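Local coordinates for Maltose/maltodextrin transport permease homologue (Bdellovibrio bacteriovorus HD100, PDB 6FFL), which binds maltotriose through its periplasmic-type solute-binding domain, a MalE-like part fused to MalF, and probably takes part in maltose/maltodextrin import, at residues A221-E225 / N226-M230; A282-E285 / A286-L290; R355-Y358 / Q359-L362. All coordinates share one frame; numbering follows the deposited sequence.

Interaction 1 (A221-E225 / N226-M230); sequences ALFKE and NKAAM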
loop_
_atom_site.group_PDB
_atom_site.type_symbol
_atom_site.label_atom_id
_atom_site.label_comp_id
_atom_site.label_asym_id
_atom_site.label_seq_id
_atom_site.Cartn_x
_atom_site.Cartn_y
_atom_site.Cartn_z
ATOM N N ALA A 221 -1.676 4.440 -16.140
ATOM C CA ALA A 221 -1.451 5.000 -17.470
ATOM C C ALA A 221 -2.448 6.107 -17.790
ATOM O O ALA A 221 -2.067 7.159 -18.318
ATOM C CB ALA A 221 -1.530 3.901 -18.528
ATOM N N LEU A 222 -3.731 5.883 -17.502
ATOM C CA LEU A 222 -4.735 6.889 -17.842
ATOM C C LEU A 222 -4.448 8.214 -17.142
ATOM O O LEU A 222 -4.612 9.287 -17.738
ATOM C CB LEU A 222 -6.136 6.386 -17.494
ATOM C CG LEU A 222 -6.692 5.274 -18.404
ATOM C CD1 LEU A 222 -7.947 4.661 -17.812
ATOM C CD2 LEU A 222 -6.963 5.778 -19.822
ATOM N N PHE A 223 -4.016 8.159 -15.876
ATOM C CA PHE A 223 -3.692 9.387 -15.154
ATOM C C PHE A 223 -2.449 10.060 -15.736
ATOM O O PHE A 223 -2.422 11.284 -15.904
ATOM C CB PHE A 223 -3.502 9.083 -13.661
ATOM C CG PHE A 223 -3.510 10.310 -12.783
ATOM C CD1 PHE A 223 -4.661 11.083 -12.654
ATOM C CD2 PHE A 223 -2.367 10.689 -12.080
ATOM C CE1 PHE A 223 -4.679 12.226 -11.834
ATOM C CE2 PHE A 223 -2.371 11.830 -11.258
ATOM C CZ PHE A 223 -3.527 12.600 -11.136
ATOM N N LYS A 224 -1.416 9.276 -16.062
ATOM C CA LYS A 224 -0.209 9.855 -16.641
ATOM C C LYS A 224 -0.475 10.464 -18.012
ATOM O O LYS A 224 0.202 11.419 -18.405
ATOM C CB LYS A 224 0.884 8.791 -16.755
ATOM C CG LYS A 224 1.498 8.404 -15.423
ATOM C CD LYS A 224 2.112 7.021 -15.465
ATOM C CE LYS A 224 3.352 6.985 -16.341
ATOM N NZ LYS A 224 3.957 5.620 -16.346
ATOM N N GLU A 225 -1.445 9.926 -18.750
ATOM C CA GLU A 225 -1.705 10.332 -20.123
ATOM C C GLU A 225 -2.791 11.393 -20.232
ATOM O O GLU A 225 -3.329 11.599 -21.324
ATOM C CB GLU A 225 -2.071 9.105 -20.962
ATOM C CG GLU A 225 -0.914 8.117 -21.093
ATOM C CD GLU A 225 -1.353 6.740 -21.534
ATOM O OE1 GLU A 225 -2.534 6.580 -21.912
ATOM O OE2 GLU A 225 -0.514 5.817 -21.497
ATOM N N ASN A 226 -3.131 12.060 -19.127
ATOM C CA ASN A 226 -4.156 13.106 -19.117
ATOM C C ASN A 226 -5.515 12.575 -19.557
ATOM O O ASN A 226 -6.310 13.304 -20.155
ATOM C CB ASN A 226 -3.749 14.297 -19.993
ATOM C CG ASN A 226 -2.441 14.905 -19.559
ATOM O OD1 ASN A 226 -2.230 15.158 -18.373
ATOM N ND2 ASN A 226 -1.553 15.160 -20.518
ATOM N N LYS A 227 -5.791 11.301 -19.282
ATOM C CA LYS A 227 -7.068 10.697 -19.642
ATOM C C LYS A 227 -7.920 10.363 -18.424
ATOM O O LYS A 227 -8.951 9.698 -18.565
ATOM C CB LYS A 227 -6.841 9.444 -20.492
ATOM C CG LYS A 227 -6.149 9.724 -21.820
ATOM C CD LYS A 227 -6.081 8.474 -22.695
ATOM C CE LYS A 227 -5.550 8.798 -24.085
ATOM N NZ LYS A 227 -4.068 8.650 -24.170
ATOM N N ALA A 228 -7.515 10.809 -17.234
ATOM C CA ALA A 228 -8.291 10.622 -16.009
ATOM C C ALA A 228 -8.130 11.866 -15.153
ATOM O O ALA A 228 -7.007 12.203 -14.766
ATOM C CB ALA A 228 -7.832 9.377 -15.230
ATOM N N ALA A 229 -9.241 12.545 -14.850
ATOM C CA ALA A 229 -9.149 13.760 -14.033
ATOM C C ALA A 229 -8.743 13.433 -12.603
ATOM O O ALA A 229 -7.972 14.178 -11.983
ATOM C CB ALA A 229 -10.480 14.512 -14.035
ATOM N N MET A 230 -9.245 12.321 -12.069
ATOM C CA MET A 230 -9.022 11.941 -10.686
ATOM C C MET A 230 -8.559 10.496 -10.615
ATOM O O MET A 230 -8.879 9.679 -11.478
ATOM C CB MET A 230 -10.294 12.122 -9.844
ATOM C CG MET A 230 -10.633 13.576 -9.634
ATOM S SD MET A 230 -12.168 13.875 -8.767
ATOM C CE MET A 230 -13.393 13.494 -10.028
HETATM O O HOH W 1 -4.774 12.670 -16.025
#
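A Schellman motif ends helix 216-224 here and turns the chain into strand 228-234 of the solute-binding fold. K227 N reaches back to L222 O at 2.8 Å, nearly along the carbonyl axis (C=O...N 161°), while the inner bond of the motif, N226 N to F223 O at 3.4 Å, is weak. N226 is the C-prime residue; its positive phi reverses the backbone, and its amide oxygen OD1 is held by N121 ND2 on strand 116-121. The reversal brings the first residues after the helix back beside its last turn. L222 CD2 rests against K227 CB at 3.7 Å, the two side chains crossing at about a right angle, and L222 CB packs on A228 CB; V158 of strand 157-158 borders both L222 and A228. On the outer side K227 runs out past the E225 backbone and bends only at its last torsion (chi4 91°), which leads NZ to E225 OE1 in a weak, long salt bridge of 3.4 Å. F223 goes the other way, into the interior: with CG anti to the backbone N (chi1 -165°), the ring extends toward the strand and meets its backbone oxygens. A229 O lies at the ring edge, in its plane, 3.8 Å from CE1, and Y241 makes an edge-to-face contact with the same ring. One water bridges helix end and strand start, donating to F223 O at 2.7 Å and to A228 O at 2.6 Å.

Interaction 2 (A282-E285 / A286-L290); sequences AHYE and AAVKL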
loop_
_atom_site.group_PDB
_atom_site.type_symbol
_atom_site.label_atom_id
_atom_site.label_comp_id
_atom_site.label_asym_id
_atom_site.label_seq_id
_atom_site.Cartn_x
_atom_site.Cartn_y
_atom_site.Cartn_z
ATOM N N ALA A 282 28.823 -15.271 7.313
ATOM C CA ALA A 282 29.185 -14.108 6.504
ATOM C C ALA A 282 27.973 -13.541 5.773
ATOM O O ALA A 282 27.860 -12.319 5.606
ATOM C CB ALA A 282 30.291 -14.476 5.513
ATOM N N HIS A 283 27.060 -14.406 5.320
ATOM C CA HIS A 283 25.839 -13.910 4.688
ATOM C C HIS A 283 24.979 -13.148 5.689
ATOM O O HIS A 283 24.429 -12.084 5.369
ATOM C CB HIS A 283 25.046 -15.068 4.076
ATOM C CG HIS A 283 25.658 -15.630 2.830
ATOM N ND1 HIS A 283 26.718 -16.513 2.852
ATOM C CD2 HIS A 283 25.353 -15.442 1.524
ATOM C CE1 HIS A 283 27.044 -16.838 1.614
ATOM N NE2 HIS A 283 26.230 -16.204 0.789
ATOM N N TYR A 284 24.871 -13.671 6.914
ATOM C CA TYR A 284 24.077 -13.026 7.953
ATOM C C TYR A 284 24.640 -11.656 8.317
ATOM O O TYR A 284 23.902 -10.668 8.386
ATOM C CB TYR A 284 24.018 -13.921 9.193
ATOM C CG TYR A 284 23.375 -13.248 10.379
ATOM C CD1 TYR A 284 21.993 -13.085 10.440
ATOM C CD2 TYR A 284 24.141 -12.753 11.429
ATOM C CE1 TYR A 284 21.389 -12.466 11.517
ATOM C CE2 TYR A 284 23.540 -12.122 12.519
ATOM C CZ TYR A 284 22.167 -11.984 12.554
ATOM O OH TYR A 284 21.552 -11.366 13.620
ATOM N N GLU A 285 25.951 -11.586 8.572
ATOM C CA GLU A 285 26.571 -10.312 8.923
ATOM C C GLU A 285 26.415 -9.296 7.798
ATOM O O GLU A 285 26.179 -8.109 8.050
ATOM C CB GLU A 285 28.051 -10.522 9.256
ATOM C CG GLU A 285 28.302 -11.498 10.400
ATOM C CD GLU A 285 29.778 -11.686 10.701
ATOM O OE1 GLU A 285 30.326 -10.898 11.495
ATOM O OE2 GLU A 285 30.390 -12.621 10.142
ATOM N N ALA A 286 26.541 -9.745 6.546
ATOM C CA ALA A 286 26.363 -8.837 5.417
ATOM C C ALA A 286 24.920 -8.364 5.317
ATOM O O ALA A 286 24.665 -7.193 5.010
ATOM C CB ALA A 286 26.796 -9.516 4.118
ATOM N N ALA A 287 23.960 -9.256 5.583
ATOM C CA ALA A 287 22.554 -8.869 5.521
ATOM C C ALA A 287 22.221 -7.838 6.591
ATOM O O ALA A 287 21.445 -6.904 6.351
ATOM C CB ALA A 287 21.666 -10.109 5.666
ATOM N N VAL A 288 22.797 -7.992 7.783
ATOM C CA VAL A 288 22.536 -7.036 8.852
ATOM C C VAL A 288 23.132 -5.678 8.507
ATOM O O VAL A 288 22.498 -4.638 8.724
ATOM C CB VAL A 288 23.057 -7.592 10.191
ATOM C CG1 VAL A 288 23.080 -6.521 11.264
ATOM C CG2 VAL A 288 22.174 -8.756 10.633
ATOM N N LYS A 289 24.341 -5.665 7.935
ATOM C CA LYS A 289 24.938 -4.410 7.481
ATOM C C LYS A 289 24.051 -3.724 6.452
ATOM O O LYS A 289 23.816 -2.514 6.527
ATOM C CB LYS A 289 26.326 -4.658 6.892
ATOM C CG LYS A 289 27.400 -4.937 7.916
ATOM C CD LYS A 289 28.734 -5.172 7.235
ATOM C CE LYS A 289 29.882 -4.612 8.052
ATOM N NZ LYS A 289 31.125 -5.377 7.793
ATOM N N LEU A 290 23.537 -4.488 5.486
ATOM C CA LEU A 290 22.692 -3.903 4.454
ATOM C C LEU A 290 21.387 -3.380 5.041
ATOM O O LEU A 290 20.915 -2.304 4.653
ATOM C CB LEU A 290 22.422 -4.930 3.359
ATOM C CG LEU A 290 21.636 -4.402 2.158
ATOM C CD1 LEU A 290 22.413 -3.268 1.497
ATOM C CD2 LEU A 290 21.370 -5.521 1.167
#
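One face of the Y284 ring carries the methyl CG2 of V288, a CH-pi contact one helical turn along. CG2 stands 3.7 Å above the ring plane, displaced toward the rim on the hydroxyl side, so that CZ at 3.8 Å is its closest ring atom and the centroid lies 4.0 Å away. The aromatic ring reaches this place because CG is anti to the backbone N (chi1 172°), which sends the ring outward from the helix, leaning toward V288 at its hydroxyl end. The valine answers with CG2 beside its own backbone N; this branch also touches Y284 O at 3.4 Å. V84 of helix 82-85 packs against both side chains, and R79 touches the tyrosine. The imidazole of H283 points off in another direction, its ND1 hydrogen-bonded to S280 OG, and its side chain meets I5. All of this rides on the first turns of helix 281-294 of the solute-binding domain, which packs against strand 4-9. Regular i to i+4 bonds join A286 N to A282 O, A287 N to H283 O, V288 N to Y284 O and K289 N to E285 O. A286 packs on I5 of strand 4-9 and on I33 of a loop. On the exposed flank K289 lays CG against E285 O at 3.4 Å, beside the K289 N bond to the same oxygen.

Interaction 3 (R355-Y358 / Q359-L362); sequences RIQY and QKVL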
loop_
_atom_site.group_PDB
_atom_site.type_symbol
_atom_site.label_atom_id
_atom_site.label_comp_id
_atom_site.label_asym_id
_atom_site.label_seq_id
_atom_site.Cartn_x
_atom_site.Cartn_y
_atom_site.Cartn_z
ATOM N N ARG A 355 -11.079 -10.453 -1.902
ATOM C CA ARG A 355 -10.771 -10.392 -3.328
ATOM C C ARG A 355 -11.610 -11.390 -4.112
ATOM O O ARG A 355 -12.145 -11.058 -5.177
ATOM C CB ARG A 355 -9.286 -10.638 -3.574
ATOM C CG ARG A 355 -8.854 -10.319 -5.007
ATOM C CD ARG A 355 -7.410 -10.754 -5.270
ATOM N NE ARG A 355 -6.460 -10.002 -4.454
ATOM C CZ ARG A 355 -5.820 -10.494 -3.397
ATOM N NH1 ARG A 355 -6.016 -11.749 -3.018
ATOM N NH2 ARG A 355 -4.978 -9.724 -2.723
ATOM N N ILE A 356 -11.735 -12.616 -3.599
ATOM C CA ILE A 356 -12.524 -13.636 -4.278
ATOM C C ILE A 356 -13.972 -13.183 -4.424
ATOM O O ILE A 356 -14.553 -13.245 -5.516
ATOM C CB ILE A 356 -12.428 -14.968 -3.513
ATOM C CG1 ILE A 356 -11.031 -15.565 -3.658
ATOM C CG2 ILE A 356 -13.510 -15.963 -3.990
ATOM C CD1 ILE A 356 -10.718 -16.593 -2.583
ATOM N N GLN A 357 -14.567 -12.692 -3.331
ATOM C CA GLN A 357 -15.992 -12.376 -3.370
ATOM C C GLN A 357 -16.273 -11.154 -4.237
ATOM O O GLN A 357 -17.238 -11.159 -5.014
ATOM C CB GLN A 357 -16.538 -12.174 -1.954
ATOM C CG GLN A 357 -16.414 -13.394 -1.055
ATOM C CD GLN A 357 -16.796 -14.695 -1.742
ATOM O OE1 GLN A 357 -17.811 -14.785 -2.437
ATOM N NE2 GLN A 357 -15.982 -15.720 -1.538
ATOM N N TYR A 358 -15.451 -10.096 -4.138
ATOM C CA TYR A 358 -15.770 -8.913 -4.939
ATOM C C TYR A 358 -15.504 -9.151 -6.418
ATOM O O TYR A 358 -16.167 -8.548 -7.266
ATOM C CB TYR A 358 -15.016 -7.658 -4.470
ATOM C CG TYR A 358 -15.754 -6.371 -4.891
ATOM C CD1 TYR A 358 -17.150 -6.316 -4.861
ATOM C CD2 TYR A 358 -15.071 -5.258 -5.358
ATOM C CE1 TYR A 358 -17.849 -5.164 -5.237
ATOM C CE2 TYR A 358 -15.751 -4.105 -5.740
ATOM C CZ TYR A 358 -17.142 -4.065 -5.678
ATOM O OH TYR A 358 -17.847 -2.931 -6.056
ATOM N N GLN A 359 -14.566 -10.035 -6.753
ATOM C CA GLN A 359 -14.395 -10.385 -8.160
ATOM C C GLN A 359 -15.680 -10.970 -8.722
ATOM O O GLN A 359 -16.066 -10.668 -9.857
ATOM C CB GLN A 359 -13.233 -11.370 -8.332
ATOM C CG GLN A 359 -12.778 -11.564 -9.778
ATOM C CD GLN A 359 -13.625 -12.575 -10.545
ATOM O OE1 GLN A 359 -14.270 -13.442 -9.955
ATOM N NE2 GLN A 359 -13.629 -12.459 -11.872
ATOM N N LYS A 360 -16.369 -11.790 -7.927
ATOM C CA LYS A 360 -17.612 -12.393 -8.392
ATOM C C LYS A 360 -18.721 -11.359 -8.502
ATOM O O LYS A 360 -19.568 -11.446 -9.397
ATOM C CB LYS A 360 -18.031 -13.513 -7.444
ATOM C CG LYS A 360 -17.097 -14.707 -7.428
ATOM C CD LYS A 360 -17.540 -15.678 -6.334
ATOM C CE LYS A 360 -16.709 -16.945 -6.318
ATOM N NZ LYS A 360 -17.180 -17.877 -5.256
ATOM N N VAL A 361 -18.755 -10.397 -7.576
ATOM C CA VAL A 361 -19.721 -9.305 -7.674
ATOM C C VAL A 361 -19.486 -8.507 -8.948
ATOM O O VAL A 361 -20.413 -8.252 -9.730
ATOM C CB VAL A 361 -19.624 -8.391 -6.444
ATOM C CG1 VAL A 361 -20.579 -7.206 -6.603
ATOM C CG2 VAL A 361 -19.922 -9.155 -5.190
ATOM N N LEU A 362 -18.244 -8.063 -9.150
ATOM C CA LEU A 362 -17.948 -7.247 -10.325
ATOM C C LEU A 362 -18.154 -8.021 -11.616
ATOM O O LEU A 362 -18.499 -7.426 -12.642
ATOM C CB LEU A 362 -16.520 -6.716 -10.245
ATOM C CG LEU A 362 -16.307 -5.722 -9.102
ATOM C CD1 LEU A 362 -14.866 -5.282 -9.056
ATOM C CD2 LEU A 362 -17.223 -4.509 -9.230
HETATM O O HOH W 2 -13.446 -14.944 -7.574
#
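Y358 and L362 cross at a slant, with the leucine spread over one face of the phenol ring. L362 CG sits 3.7 Å above the ring plane and 14° off the normal through its centre, a CH-pi contact, and its two methyls spread over the same face: CD1 approaches CE2 at 3.6 Å, and CD2 approaches CZ at the same distance. V361 comes obliquely to the CD1-CE1 part of the ring, from the side of the plane that L362 occupies, its CB 3.6 Å from Y358 CD1. Chi1 of Y358 (-156°), with CG opposite the backbone N, sends the ring out from the helix so that L362 lies over one face. F197 of helix 191-205 stacks on the ring and takes the hydroxyl hydrogen bond through its backbone O, while F167 adds an edge-to-face contact. These side chains belong to the last turns of helix 346-362, part of the solute-binding domain, and L362 N gives Y358 O a short, nearly straight bond of 2.8 Å. K360 N is held less firmly, sharing weak bonds to I356 O and Q357 O. The extended lysine runs alongside I356 and Q357, pointing the same way, with CE 4.1 Å from I356 CG2. R355, a residue of the glycan pocket, touches a bound glucose; in the conformer described, NH2 makes salt bridges with E43 and E163, and NH1 with D352. On the exposed flank a water donates to I356 O and to Q359 OE1, each at 2.9 Å.

Overall arrangement
All three contacts are local, partly buried and separate: interactions 1 and 3 have centres about 26 Å apart, each about 43 Å from the centre of interaction 2, across the centre of the chain. Interaction 1 closes a helix and starts a strand, so backbone capping and a bridging water dominate. Interactions 2 and 3 each lie within a single helix and share one theme, a tyrosine face met by an aliphatic group four residues on: one valine methyl in interaction 2, a whole leucine end in interaction 3. The tyrosine of 282-290 is partly exposed, packed beside V84 and R79, whereas that of 355-362 is buried among aromatic rings, on a helix that also supplies an arginine to the maltotriose pocket.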